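PDB 3QFI: transcriptional regulator from Enterococcus faecalis, which is of unknown detailed function but belongs to the LytR-CpsA-Psr family, whose members are generally associated with the cell envelope of Gram-positive bacteria. Local coordinates for residues E125-I130 and A142-L147; D119-I124 and R182-F187; T44-T49 and S57-L62. All blocks are in the same frame, centred on the assembly; numbering follows the deposited sequence.

Interaction 1 (E125-I130 and A142-L147); sequences EVDNTI and AGKIKL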
loop_
_atom_site.group_PDB
_atom_site.type_symbol
_atom_site.label_atom_id
_atom_site.label_comp_id
_atom_site.label_asym_id
_atom_site.label_seq_id
_atom_site.Cartn_x
_atom_site.Cartn_y
_atom_site.Cartn_z
ATOM N N GLU A 125 1.370 17.060 8.808
ATOM C CA GLU A 125 0.484 17.106 9.962
ATOM C C GLU A 125 -0.539 15.974 9.971
ATOM O O GLU A 125 -1.194 15.693 8.963
ATOM C CB GLU A 125 -0.231 18.457 10.043
ATOM C CG GLU A 125 0.606 19.526 10.743
ATOM C CD GLU A 125 -0.231 20.592 11.434
ATOM O OE1 GLU A 125 -0.934 21.354 10.734
ATOM O OE2 GLU A 125 -0.186 20.662 12.683
ATOM N N VAL A 126 -0.649 15.315 11.121
ATOM C CA VAL A 126 -1.595 14.221 11.302
ATOM C C VAL A 126 -2.310 14.396 12.629
ATOM O O VAL A 126 -1.924 15.238 13.446
ATOM C CB VAL A 126 -0.899 12.838 11.322
ATOM C CG1 VAL A 126 -0.078 12.646 10.059
ATOM C CG2 VAL A 126 -0.034 12.703 12.558
ATOM N N ASP A 127 -3.353 13.596 12.839
ATOM C CA ASP A 127 -4.114 13.634 14.082
ATOM C C ASP A 127 -3.875 12.338 14.863
ATOM O O ASP A 127 -4.508 11.315 14.598
ATOM C CB ASP A 127 -5.605 13.785 13.794
ATOM C CG ASP A 127 -6.411 14.076 15.046
ATOM O OD1 ASP A 127 -6.256 13.335 16.044
ATOM O OD2 ASP A 127 -7.204 15.044 15.033
ATOM N N ASN A 128 -2.955 12.389 15.821
ATOM C CA ASN A 128 -2.631 11.224 16.636
ATOM C C ASN A 128 -3.758 10.950 17.628
ATOM O O ASN A 128 -3.844 11.609 18.662
ATOM C CB ASN A 128 -1.324 11.467 17.398
ATOM C CG ASN A 128 -0.876 10.255 18.191
ATOM O OD1 ASN A 128 0.095 10.313 18.944
ATOM N ND2 ASN A 128 -1.579 9.146 18.021
ATOM N N THR A 129 -4.616 9.980 17.310
ATOM C CA THR A 129 -5.739 9.620 18.178
ATOM C C THR A 129 -5.326 8.663 19.287
ATOM O O THR A 129 -6.149 8.235 20.094
ATOM C CB THR A 129 -6.883 8.957 17.386
ATOM O OG1 THR A 129 -7.880 8.476 18.300
ATOM C CG2 THR A 129 -6.361 7.787 16.569
ATOM N N ILE A 130 -4.042 8.326 19.317
ATOM C CA ILE A 130 -3.506 7.421 20.324
ATOM C C ILE A 130 -2.650 8.229 21.308
ATOM O O ILE A 130 -3.167 8.772 22.283
ATOM C CB ILE A 130 -2.637 6.325 19.667
ATOM C CG1 ILE A 130 -3.294 5.831 18.369
ATOM C CG2 ILE A 130 -2.443 5.175 20.638
ATOM C CD1 ILE A 130 -4.735 5.334 18.521
ATOM N N ALA A 142 0.165 13.504 21.309
ATOM C CA ALA A 142 -1.219 13.214 20.942
ATOM C C ALA A 142 -1.915 14.449 20.371
ATOM O O ALA A 142 -1.479 15.582 20.594
ATOM C CB ALA A 142 -1.973 12.701 22.152
ATOM N N GLY A 143 -2.995 14.225 19.628
ATOM C CA GLY A 143 -3.724 15.333 19.036
ATOM C C GLY A 143 -3.085 15.852 17.758
ATOM O O GLY A 143 -2.129 15.265 17.257
ATOM N N LYS A 144 -3.609 16.955 17.228
ATOM C CA LYS A 144 -3.083 17.539 15.994
ATOM C C LYS A 144 -1.643 18.036 16.130
ATOM O O LYS A 144 -1.385 19.023 16.819
ATOM C CB LYS A 144 -3.974 18.701 15.538
ATOM C CG LYS A 144 -5.342 18.294 14.988
ATOM C CD LYS A 144 -5.237 17.717 13.579
ATOM C CE LYS A 144 -6.609 17.313 13.028
ATOM N NZ LYS A 144 -7.565 18.459 12.924
ATOM N N ILE A 145 -0.712 17.359 15.462
ATOM C CA ILE A 145 0.694 17.755 15.517
ATOM C C ILE A 145 1.482 17.529 14.222
ATOM O O ILE A 145 1.122 16.695 13.395
ATOM C CB ILE A 145 1.428 17.048 16.679
ATOM C CG1 ILE A 145 0.893 15.630 16.848
ATOM C CG2 ILE A 145 1.289 17.872 17.957
ATOM C CD1 ILE A 145 1.225 14.712 15.698
ATOM N N LYS A 146 2.557 18.291 14.052
ATOM C CA LYS A 146 3.395 18.178 12.866
ATOM C C LYS A 146 4.443 17.093 13.075
ATOM O O LYS A 146 5.006 16.960 14.163
ATOM C CB LYS A 146 4.072 19.517 12.571
ATOM C CG LYS A 146 4.941 19.511 11.324
ATOM C CD LYS A 146 5.550 20.885 11.054
ATOM C CE LYS A 146 4.486 21.932 10.745
ATOM N NZ LYS A 146 5.111 23.260 10.489
ATOM N N LEU A 147 4.701 16.323 12.026
ATOM C CA LEU A 147 5.665 15.235 12.097
ATOM C C LEU A 147 6.883 15.405 11.190
ATOM O O LEU A 147 6.771 15.878 10.061
ATOM C CB LEU A 147 4.957 13.929 11.763
ATOM C CG LEU A 147 4.913 12.915 12.906
ATOM C CD1 LEU A 147 4.570 13.591 14.222
ATOM C CD2 LEU A 147 3.896 11.845 12.559
#
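Strands 125-128 and 145-147 run antiparallel but splayed, their short axes 4.9 Å apart at closest and 122° from each other in direction, and the second segment turns a corner at Lys144. At the hydrogen-bonded pair Val126 and Ile145 the backbones bond both ways: Val126 N gives to Ile145 O, and Ile145 N reaches Val126 O at 3.2 Å, almost along the C=O axis. Asn128 and Gly143 are joined next, by a good bond from Gly143 N to Asn128 O (2.9 Å) and a weak one in return. This is a two-stranded antiparallel sheet, a hairpin with a long loop, and its two faces differ sharply. On one, Val126 and Ile145 cross obliquely, CG2 to CD1 3.9 Å, and the Val126 and Leu147 side chains cross at about a right angle, CG2 to CD2 4.0 Å; Tyr155 of helix 150-156 packs against Val126 and Leu147. The other face is charged and more open. There Lys144, bent at chi2 (-76°) and again at chi4 (61°), lays its CE against Asp127 OD2, while Lys144 NZ stays 4.0 Å from Asp127 OD2, too far for a salt bridge. Further along, CG of Glu125 rests against CB of Lys146, methylene to methylene, at 3.9 Å.

Interaction 2 (D119-I124 and R182-F187); sequences DAVGGI and RKVMSF
The tight part of this contact is a small apolar patch where the C-terminal ends of helices 111-120 and 166-184 come together. Val121 points at the second helix: its CG1, anti to its own carbonyl carbon, meets CG2 of Val184 at 4.0 Å, the two side chains crossing obliquely, and CB of Val121 lies 3.9 Å from CG of Lys183. Just past Val121 the first helix closes in a Schellman motif, with Gly122 at positive phi (86°) and its N bonded back to Asp119 O; the chain then turns through Gly123 into strand 124-128. Lys183 follows that turn. Its CG is anti to the backbone N (chi1 -167°), and bends at all three later torsions curl the chain back across Val121, leaving Lys183 NZ 2.7 Å from Gly123 O and 3.7 Å from CG2 of Ile124. Ile124 is itself buried against Val176, Lys179 and Ile180, from the preceding two turns of helix 166-184. Unlike the valine pair, the partly exposed Lys183 chain forms a looser rim toward solvent. Beyond Val184 the chain leaves the helix toward exposed Ser186, whose OG bonds at 2.7 Å to a lone pair of Lys183 O, the same oxygen that accepts Ser186 N.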
loop_
_atom_site.group_PDB
_atom_site.type_symbol
_atom_site.label_atom_id
_atom_site.label_comp_id
_atom_site.label_asym_id
_atom_site.label_seq_id
_atom_site.Cartn_x
_atom_site.Cartn_y
_atom_site.Cartn_z
ATOM N N ASP A 119 11.207 14.779 5.731
ATOM C CA ASP A 119 11.916 16.034 5.992
ATOM C C ASP A 119 12.124 16.880 4.740
ATOM O O ASP A 119 12.173 18.102 4.814
ATOM C CB ASP A 119 13.269 15.760 6.643
ATOM C CG ASP A 119 13.128 15.170 8.027
ATOM O OD1 ASP A 119 12.193 15.587 8.749
ATOM O OD2 ASP A 119 13.947 14.301 8.399
ATOM N N ALA A 120 12.239 16.222 3.593
ATOM C CA ALA A 120 12.439 16.907 2.327
ATOM C C ALA A 120 11.185 17.662 1.907
ATOM O O ALA A 120 11.244 18.549 1.046
ATOM C CB ALA A 120 12.819 15.903 1.247
ATOM N N VAL A 121 10.048 17.293 2.487
ATOM C CA VAL A 121 8.795 17.960 2.161
ATOM C C VAL A 121 8.388 18.946 3.256
ATOM O O VAL A 121 7.339 19.576 3.161
ATOM C CB VAL A 121 7.631 16.945 1.947
ATOM C CG1 VAL A 121 7.958 16.011 0.787
ATOM C CG2 VAL A 121 7.377 16.150 3.224
ATOM N N GLY A 122 9.210 19.072 4.295
ATOM C CA GLY A 122 8.901 20.007 5.358
ATOM C C GLY A 122 8.005 19.443 6.433
ATOM O O GLY A 122 7.429 20.191 7.226
ATOM N N GLY A 123 7.886 18.120 6.458
ATOM C CA GLY A 123 7.065 17.469 7.465
ATOM C C GLY A 123 5.606 17.351 7.071
ATOM O O GLY A 123 5.188 17.847 6.026
ATOM N N ILE A 124 4.822 16.699 7.920
ATOM C CA ILE A 124 3.409 16.517 7.637
ATOM C C ILE A 124 2.586 16.537 8.906
ATOM O O ILE A 124 3.043 16.092 9.956
ATOM C CB ILE A 124 3.152 15.175 6.921
ATOM C CG1 ILE A 124 3.610 14.018 7.810
ATOM C CG2 ILE A 124 3.891 15.147 5.584
ATOM C CD1 ILE A 124 3.339 12.647 7.218
ATOM N N ARG A 182 0.013 14.197 -0.858
ATOM C CA ARG A 182 -0.729 15.445 -0.918
ATOM C C ARG A 182 0.239 16.627 -0.997
ATOM O O ARG A 182 0.047 17.543 -1.792
ATOM C CB ARG A 182 -1.613 15.565 0.319
ATOM C CG ARG A 182 -2.798 16.477 0.138
ATOM C CD ARG A 182 -4.059 15.698 -0.200
ATOM N NE ARG A 182 -5.117 16.590 -0.673
ATOM C CZ ARG A 182 -6.374 16.217 -0.891
ATOM N NH1 ARG A 182 -7.260 17.107 -1.328
ATOM N NH2 ARG A 182 -6.745 14.961 -0.662
ATOM N N LYS A 183 1.282 16.583 -0.173
ATOM C CA LYS A 183 2.302 17.627 -0.118
ATOM C C LYS A 183 3.168 17.613 -1.378
ATOM O O LYS A 183 3.359 18.647 -2.025
ATOM C CB LYS A 183 3.191 17.408 1.103
ATOM C CG LYS A 183 4.102 18.568 1.458
ATOM C CD LYS A 183 3.319 19.707 2.085
ATOM C CE LYS A 183 2.462 19.216 3.243
ATOM N NZ LYS A 183 3.272 18.514 4.268
ATOM N N VAL A 184 3.698 16.442 -1.725
ATOM C CA VAL A 184 4.545 16.322 -2.907
ATOM C C VAL A 184 3.828 16.839 -4.150
ATOM O O VAL A 184 4.475 17.240 -5.118
ATOM C CB VAL A 184 4.976 14.852 -3.174
ATOM C CG1 VAL A 184 5.937 14.810 -4.353
ATOM C CG2 VAL A 184 5.648 14.250 -1.943
ATOM N N MET A 185 2.495 16.831 -4.125
ATOM C CA MET A 185 1.701 17.301 -5.262
ATOM C C MET A 185 1.049 18.660 -4.993
ATOM O O MET A 185 0.258 19.142 -5.802
ATOM C CB MET A 185 0.593 16.293 -5.593
ATOM C CG MET A 185 1.062 14.882 -5.929
ATOM S SD MET A 185 1.796 14.719 -7.559
ATOM C CE MET A 185 0.335 14.663 -8.550
ATOM N N SER A 186 1.374 19.276 -3.860
ATOM C CA SER A 186 0.784 20.563 -3.508
ATOM C C SER A 186 1.508 21.742 -4.151
ATOM O O SER A 186 1.619 22.808 -3.542
ATOM C CB SER A 186 0.781 20.752 -1.991
ATOM O OG SER A 186 2.084 21.027 -1.511
ATOM N N PHE A 187 2.003 21.557 -5.371
ATOM C CA PHE A 187 2.703 22.633 -6.068
ATOM C C PHE A 187 3.960 23.051 -5.315
ATOM O O PHE A 187 3.881 23.742 -4.299
ATOM C CB PHE A 187 1.761 23.831 -6.233
ATOM C CG PHE A 187 2.390 25.024 -6.904
ATOM C CD1 PHE A 187 3.069 25.986 -6.162
ATOM C CD2 PHE A 187 2.284 25.194 -8.283
ATOM C CE1 PHE A 187 3.630 27.101 -6.783
ATOM C CE2 PHE A 187 2.841 26.303 -8.914
ATOM C CZ PHE A 187 3.514 27.260 -8.161
#

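Interaction 3 (T44-T49 and S57-L62); sequences TTMVVT and STMISL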
loop_
_atom_site.group_PDB
_atom_site.type_symbol
_atom_site.label_atom_id
_atom_site.label_comp_id
_atom_site.label_asym_id
_atom_site.label_seq_id
_atom_site.Cartn_x
_atom_site.Cartn_y
_atom_site.Cartn_z
ATOM N N THR A 44 5.560 -3.315 5.027
ATOM C CA THR A 44 4.360 -2.590 4.634
ATOM C C THR A 44 4.203 -2.578 3.120
ATOM O O THR A 44 5.081 -2.109 2.392
ATOM C CB THR A 44 4.399 -1.146 5.149
ATOM O OG1 THR A 44 5.353 -0.390 4.392
ATOM C CG2 THR A 44 4.809 -1.131 6.612
ATOM N N THR A 45 3.066 -3.090 2.667
ATOM C CA THR A 45 2.744 -3.194 1.255
ATOM C C THR A 45 1.413 -2.529 0.996
ATOM O O THR A 45 0.404 -2.890 1.597
ATOM C CB THR A 45 2.649 -4.666 0.855
ATOM O OG1 THR A 45 3.902 -5.302 1.125
ATOM C CG2 THR A 45 2.299 -4.813 -0.622
ATOM N N MET A 46 1.407 -1.570 0.082
ATOM C CA MET A 46 0.187 -0.843 -0.234
ATOM C C MET A 46 -0.023 -0.729 -1.748
ATOM O O MET A 46 0.913 -0.911 -2.529
ATOM C CB MET A 46 0.274 0.556 0.390
ATOM C CG MET A 46 -0.998 1.387 0.349
ATOM S SD MET A 46 -0.722 3.093 0.967
ATOM C CE MET A 46 -0.184 2.804 2.692
ATOM N N VAL A 47 -1.261 -0.445 -2.151
ATOM C CA VAL A 47 -1.595 -0.265 -3.556
ATOM C C VAL A 47 -2.447 0.980 -3.710
ATOM O O VAL A 47 -3.371 1.216 -2.929
ATOM C CB VAL A 47 -2.376 -1.451 -4.136
ATOM C CG1 VAL A 47 -2.715 -1.169 -5.592
ATOM C CG2 VAL A 47 -1.551 -2.729 -4.029
ATOM N N VAL A 48 -2.122 1.786 -4.715
ATOM C CA VAL A 48 -2.856 3.021 -4.973
ATOM C C VAL A 48 -3.304 3.064 -6.427
ATOM O O VAL A 48 -2.545 2.691 -7.323
ATOM C CB VAL A 48 -1.976 4.273 -4.685
ATOM C CG1 VAL A 48 -2.718 5.545 -5.074
ATOM C CG2 VAL A 48 -1.605 4.315 -3.221
ATOM N N THR A 49 -4.545 3.485 -6.661
ATOM C CA THR A 49 -5.049 3.605 -8.027
ATOM C C THR A 49 -5.324 5.077 -8.317
ATOM O O THR A 49 -6.049 5.749 -7.580
ATOM C CB THR A 49 -6.351 2.789 -8.278
ATOM O OG1 THR A 49 -7.349 3.135 -7.309
ATOM C CG2 THR A 49 -6.062 1.296 -8.225
ATOM N N SER A 57 -8.213 8.773 -5.904
ATOM C CA SER A 57 -7.165 7.767 -5.746
ATOM C C SER A 57 -7.581 6.872 -4.599
ATOM O O SER A 57 -8.050 7.351 -3.569
ATOM C CB SER A 57 -5.798 8.387 -5.426
ATOM O OG SER A 57 -5.211 8.967 -6.574
ATOM N N THR A 58 -7.389 5.573 -4.783
ATOM C CA THR A 58 -7.778 4.589 -3.794
ATOM C C THR A 58 -6.559 3.833 -3.281
ATOM O O THR A 58 -5.861 3.152 -4.045
ATOM C CB THR A 58 -8.756 3.595 -4.423
ATOM O OG1 THR A 58 -9.689 4.308 -5.244
ATOM C CG2 THR A 58 -9.509 2.832 -3.364
ATOM N N MET A 59 -6.308 3.979 -1.983
ATOM C CA MET A 59 -5.197 3.324 -1.303
ATOM C C MET A 59 -5.706 1.973 -0.840
ATOM O O MET A 59 -6.893 1.799 -0.570
ATOM C CB MET A 59 -4.742 4.144 -0.096
ATOM C CG MET A 59 -4.194 5.523 -0.441
ATOM S SD MET A 59 -3.748 6.462 1.056
ATOM C CE MET A 59 -1.991 6.664 0.820
ATOM N N ILE A 60 -4.798 1.018 -0.739
ATOM C CA ILE A 60 -5.178 -0.319 -0.344
ATOM C C ILE A 60 -4.051 -0.951 0.448
ATOM O O ILE A 60 -2.990 -1.247 -0.085
ATOM C CB ILE A 60 -5.499 -1.188 -1.608
ATOM C CG1 ILE A 60 -6.946 -1.657 -1.585
ATOM C CG2 ILE A 60 -4.610 -2.404 -1.663
ATOM C CD1 ILE A 60 -7.264 -2.629 -0.471
ATOM N N SER A 61 -4.281 -1.122 1.739
ATOM C CA SER A 61 -3.306 -1.744 2.609
ATOM C C SER A 61 -3.439 -3.249 2.449
ATOM O O SER A 61 -4.561 -3.774 2.407
ATOM C CB SER A 61 -3.605 -1.403 4.063
ATOM O OG SER A 61 -3.408 -0.029 4.338
ATOM N N LEU A 62 -2.313 -3.946 2.355
ATOM C CA LEU A 62 -2.342 -5.405 2.261
ATOM C C LEU A 62 -1.707 -5.980 3.529
ATOM O O LEU A 62 -0.529 -5.747 3.802
ATOM C CB LEU A 62 -1.571 -5.884 1.029
ATOM C CG LEU A 62 -2.218 -5.478 -0.298
ATOM C CD1 LEU A 62 -1.248 -5.656 -1.442
ATOM C CD2 LEU A 62 -3.471 -6.308 -0.506
#
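Val47 and Ile60 lie side by side at the apolar centre, pointing the same way, with CB of Val47 3.5 Å from CG2 of Ile60. They are a hydrogen-bonded pair of the beta hairpin formed by strands 44-51 and 56-62, two inner strands of the chain's mixed six-stranded sheet. The Val47 and Leu62 side chains cross obliquely, CG2 to CD1 3.9 Å, and CD1 of Leu62 also receives CG2 of Thr45, two residues before Val47 on the same face. Leu79, Leu99 and Leu232, all from loops, pack on this face too. On the opposite face Val48 stands beside Met59, CG2 to CG at 4.0 Å. Met46 runs extended to its sulfur, CG anti to the backbone N (chi1 -171°), so that SD meets CE of Met59 at 3.8 Å; helix 166-184 lies over this side, with Val177 on Met59. Further out the same face turns polar at Ser61, whose OG bonds to Arg174 of that helix. The strands themselves are joined by backbone hydrogen bonds such as Val47 N to Ile60 O, 2.8 Å, which uses a carbonyl lone pair. Nearer the hairpin's turn Thr58 N gives to Thr49 O, and Thr49 N returns a 2.9 Å bond to Thr58 O, sitting 31° above that carbonyl's plane.

Overall arrangement
Interaction 3 is the true core, its centre about 3 Å from the chain's centre: a hairpin inside the main sheet, helix 166-184 over one face and loop leucines on the other. The centres of interactions 1 and 2 lie about 21 and 19 Å from the chain's centre, on the same side; interaction 2 is still buried, interaction 1 only partly. Helix 111-120 leads through the turn of interaction 2 into the strand of interaction 1, and Leu147 N probably bonds to Ile124 O where they meet. Helix 166-184 ties interaction 2 to interaction 3. Interaction 3 sets mostly apolar side chains between backbone hydrogen bonds, interaction 1 has one charged face, and interaction 2 has no clear hydrogen bond across it, only a valine pair and a lysine chain along the turn's backbone.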